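Hypothetical protein (Nitrosomonas europaea, PDB 2ODK) probably acts as the antitoxin of a type II toxin-antitoxin system. Local coordinates at residues M3-A11 with P27-E36. Residues are numbered along the deposited sequence; the frame is centred on the assembly and turned at random.
Sequences MHVWPVQDA and PQIVSRRGAE
Trp6 pairs with Val30 at the middle of a parallel strand pair, 5-7 beside 28-32. Backbone hydrogen bonds join the two: Ile29 N to His4 O, Trp6 N to Ile29 O and Ser31 N to Trp6 O, all 2.8 to 2.9 Å. Met3 N adds a hydrogen bond to Pro27 O at one end. At the other, where helix 8-13 starts, Val8 N reaches Ser31 O only weakly.

One side-chain hydrogen bond joins Trp6 and Gln28. Trp6 NE1 gives its hydrogen almost straight (173°) to a lone pair of Gln28 OE1, 2.8 Å away. The oxygen lies in the indole plane, while the amide is turned 79° from it. Gln28 bends at chi2 (-67°), bringing OE1 to the indole edge. Gln28 NE2 binds Gly26 O and a water, which fixes the amide's flip. Phe18 of helix 15-24 meets Trp6 edge-to-face.

On the face of Val5 and Ile29, Val5 CG2 packs on Ile29 CB. At the strand end, selenomethionine Met3, also bent at chi2, lays SE against Pro27 CB (3.7 Å) and Ile29 CG1 (3.8 Å).

Val8 CG1 touches Arg32 CG, and the guanidinium beyond makes a salt bridge to Asp20 of the second subunit. Strand, two helices and returning parallel strand make a right-handed beta-alpha-beta crossover, consistent with the N-terminal dimerisation domain of Phd/YefM antitoxins.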
loop_
_atom_site.group_PDB
_atom_site.type_symbol
_atom_site.label_atom_id
_atom_site.label_comp_id
_atom_site.label_asym_id
_atom_site.label_seq_id
_atom_site.Cartn_x
_atom_site.Cartn_y
_atom_site.Cartn_z
HETATM N N MSE A 3 -0.159 6.128 9.675
HETATM C CA MSE A 3 1.094 5.340 9.863
HETATM C C MSE A 3 0.929 4.350 11.034
HETATM O O MSE A 3 1.921 3.935 11.631
HETATM C CB MSE A 3 2.321 6.246 10.078
HETATM C CG MSE A 3 2.746 7.117 8.869
HETATM SE SE MSE A 3 3.313 6.161 7.262
HETATM C CE MSE A 3 4.083 7.686 6.297
ATOM N N HIS A 4 -0.315 3.998 11.368
ATOM C CA HIS A 4 -0.581 2.753 12.107
ATOM C C HIS A 4 0.104 1.623 11.342
ATOM O O HIS A 4 0.251 1.710 10.089
ATOM C CB HIS A 4 -2.082 2.479 12.189
ATOM C CG HIS A 4 -2.441 1.222 12.929
ATOM N ND1 HIS A 4 -2.230 1.062 14.286
ATOM C CD2 HIS A 4 -2.985 0.056 12.495
ATOM C CE1 HIS A 4 -2.625 -0.148 14.652
ATOM N NE2 HIS A 4 -3.089 -0.778 13.586
ATOM N N VAL A 5 0.506 0.584 12.081
ATOM C CA VAL A 5 1.257 -0.552 11.533
ATOM C C VAL A 5 0.439 -1.817 11.668
ATOM O O VAL A 5 0.027 -2.219 12.785
ATOM C CB VAL A 5 2.628 -0.790 12.281
ATOM C CG1 VAL A 5 3.391 -1.930 11.613
ATOM C CG2 VAL A 5 3.464 0.490 12.298
ATOM N N TRP A 6 0.247 -2.477 10.525
ATOM C CA TRP A 6 -0.556 -3.690 10.432
ATOM C C TRP A 6 0.321 -4.899 10.058
ATOM O O TRP A 6 0.907 -4.905 8.971
ATOM C CB TRP A 6 -1.535 -3.506 9.261
ATOM C CG TRP A 6 -2.486 -2.359 9.401
ATOM C CD1 TRP A 6 -2.206 -1.014 9.293
ATOM C CD2 TRP A 6 -3.900 -2.467 9.588
ATOM N NE1 TRP A 6 -3.370 -0.278 9.415
ATOM C CE2 TRP A 6 -4.422 -1.146 9.601
ATOM C CE3 TRP A 6 -4.779 -3.552 9.744
ATOM C CZ2 TRP A 6 -5.795 -0.882 9.771
ATOM C CZ3 TRP A 6 -6.157 -3.283 9.893
ATOM C CH2 TRP A 6 -6.639 -1.963 9.920
ATOM N N PRO A 7 0.386 -5.929 10.947
ATOM C CA PRO A 7 1.009 -7.181 10.519
ATOM C C PRO A 7 0.329 -7.706 9.270
ATOM O O PRO A 7 -0.896 -7.554 9.106
ATOM C CB PRO A 7 0.751 -8.129 11.707
ATOM C CG PRO A 7 0.690 -7.149 12.897
ATOM C CD PRO A 7 -0.114 -6.000 12.329
ATOM N N VAL A 8 1.102 -8.388 8.430
ATOM C CA VAL A 8 0.580 -8.897 7.151
ATOM C C VAL A 8 -0.755 -9.643 7.289
ATOM O O VAL A 8 -1.696 -9.418 6.505
ATOM C CB VAL A 8 1.676 -9.691 6.375
ATOM C CG1 VAL A 8 2.122 -10.926 7.165
ATOM C CG2 VAL A 8 1.160 -10.047 4.974
ATOM N N GLN A 9 -0.840 -10.536 8.272
ATOM C CA GLN A 9 -2.051 -11.326 8.396
ATOM C C GLN A 9 -3.284 -10.501 8.808
ATOM O O GLN A 9 -4.432 -10.860 8.473
ATOM C CB GLN A 9 -1.783 -12.523 9.340
ATOM C CG GLN A 9 -1.642 -12.141 10.801
ATOM C CD GLN A 9 -0.234 -11.643 11.231
ATOM O OE1 GLN A 9 0.671 -11.350 10.441
ATOM N NE2 GLN A 9 -0.063 -11.570 12.549
ATOM N N ASP A 10 -3.042 -9.387 9.509
ATOM C CA ASP A 10 -4.118 -8.523 9.950
ATOM C C ASP A 10 -4.570 -7.591 8.817
ATOM O O ASP A 10 -5.771 -7.329 8.652
ATOM C CB ASP A 10 -3.686 -7.676 11.145
ATOM C CG ASP A 10 -3.359 -8.512 12.382
ATOM O OD1 ASP A 10 -3.743 -9.688 12.436
ATOM O OD2 ASP A 10 -2.733 -7.966 13.298
ATOM N N ALA A 11 -3.605 -7.064 8.055
ATOM C CA ALA A 11 -3.989 -6.274 6.886
ATOM C C ALA A 11 -4.812 -7.148 5.930
ATOM O O ALA A 11 -5.726 -6.634 5.248
ATOM C CB ALA A 11 -2.726 -5.730 6.185
ATOM N N PRO A 27 -1.455 7.236 4.983
ATOM C CA PRO A 27 -0.609 6.035 4.770
ATOM C C PRO A 27 -0.620 5.066 5.944
ATOM O O PRO A 27 -0.451 5.485 7.102
ATOM C CB PRO A 27 0.771 6.630 4.550
ATOM C CG PRO A 27 0.439 7.965 3.803
ATOM C CD PRO A 27 -0.787 8.471 4.520
ATOM N N GLN A 28 -0.822 3.789 5.634
ATOM C CA GLN A 28 -0.858 2.718 6.645
ATOM C C GLN A 28 0.321 1.788 6.388
ATOM O O GLN A 28 0.503 1.360 5.248
ATOM C CB GLN A 28 -2.169 1.917 6.520
ATOM C CG GLN A 28 -3.446 2.760 6.692
ATOM C CD GLN A 28 -3.577 3.276 8.110
ATOM O OE1 GLN A 28 -3.584 2.493 9.070
ATOM N NE2 GLN A 28 -3.690 4.613 8.258
ATOM N N ILE A 29 1.135 1.515 7.407
ATOM C CA ILE A 29 2.291 0.625 7.235
ATOM C C ILE A 29 1.895 -0.835 7.385
ATOM O O ILE A 29 1.015 -1.159 8.178
ATOM C CB ILE A 29 3.353 0.992 8.269
ATOM C CG1 ILE A 29 3.839 2.424 7.969
ATOM C CG2 ILE A 29 4.524 -0.020 8.204
ATOM C CD1 ILE A 29 4.774 3.072 9.021
ATOM N N VAL A 30 2.528 -1.694 6.593
ATOM C CA VAL A 30 2.370 -3.135 6.730
ATOM C C VAL A 30 3.699 -3.721 7.203
ATOM O O VAL A 30 4.745 -3.377 6.644
ATOM C CB VAL A 30 2.059 -3.743 5.362
ATOM C CG1 VAL A 30 1.910 -5.275 5.454
ATOM C CG2 VAL A 30 0.798 -3.094 4.790
ATOM N N SER A 31 3.656 -4.615 8.199
ATOM C CA SER A 31 4.865 -5.271 8.683
ATOM C C SER A 31 4.839 -6.785 8.429
ATOM O O SER A 31 3.750 -7.386 8.248
ATOM C CB SER A 31 5.010 -5.012 10.183
ATOM O OG SER A 31 3.930 -5.562 10.914
ATOM N N ARG A 32 6.044 -7.396 8.407
ATOM C CA ARG A 32 6.177 -8.856 8.478
ATOM C C ARG A 32 7.222 -9.053 9.535
ATOM O O ARG A 32 8.208 -8.322 9.562
ATOM C CB ARG A 32 6.711 -9.447 7.149
ATOM C CG ARG A 32 5.709 -9.448 5.997
ATOM C CD ARG A 32 6.194 -10.219 4.802
ATOM N NE ARG A 32 7.459 -9.784 4.240
ATOM C CZ ARG A 32 7.690 -9.756 2.933
ATOM N NH1 ARG A 32 6.678 -10.052 2.078
ATOM N NH2 ARG A 32 8.917 -9.403 2.503
ATOM N N ARG A 33 7.045 -10.081 10.353
ATOM C CA ARG A 33 8.042 -10.401 11.392
ATOM C C ARG A 33 8.283 -9.193 12.303
ATOM O O ARG A 33 9.390 -9.023 12.859
ATOM C CB ARG A 33 9.362 -10.913 10.781
ATOM C CG ARG A 33 9.264 -12.294 10.119
ATOM C CD ARG A 33 10.672 -12.754 9.800
ATOM N NE ARG A 33 10.827 -14.139 9.363
ATOM C CZ ARG A 33 10.938 -15.165 10.206
ATOM N NH1 ARG A 33 10.822 -14.905 11.516
ATOM N NH2 ARG A 33 11.197 -16.415 9.769
ATOM N N GLY A 34 7.266 -8.340 12.437
ATOM C CA GLY A 34 7.464 -7.196 13.336
ATOM C C GLY A 34 8.409 -6.159 12.799
ATOM O O GLY A 34 8.920 -5.329 13.580
ATOM N N ALA A 35 8.604 -6.146 11.469
ATOM C CA ALA A 35 9.472 -5.148 10.822
ATOM C C ALA A 35 8.637 -4.433 9.741
ATOM O O ALA A 35 7.930 -5.084 8.977
ATOM C CB ALA A 35 10.653 -5.797 10.127
ATOM N N GLU A 36 8.734 -3.110 9.677
ATOM C CA GLU A 36 7.995 -2.350 8.663
ATOM C C GLU A 36 8.507 -2.721 7.272
ATOM O O GLU A 36 9.747 -2.743 7.022
ATOM C CB GLU A 36 8.144 -0.850 8.956
ATOM C CG GLU A 36 7.532 -0.490 10.297
ATOM C CD GLU A 36 7.593 0.996 10.618
ATOM O OE1 GLU A 36 8.069 1.765 9.777
ATOM O OE2 GLU A 36 7.146 1.360 11.704
HETATM O O HOH W 1 -3.380 5.977 10.922
#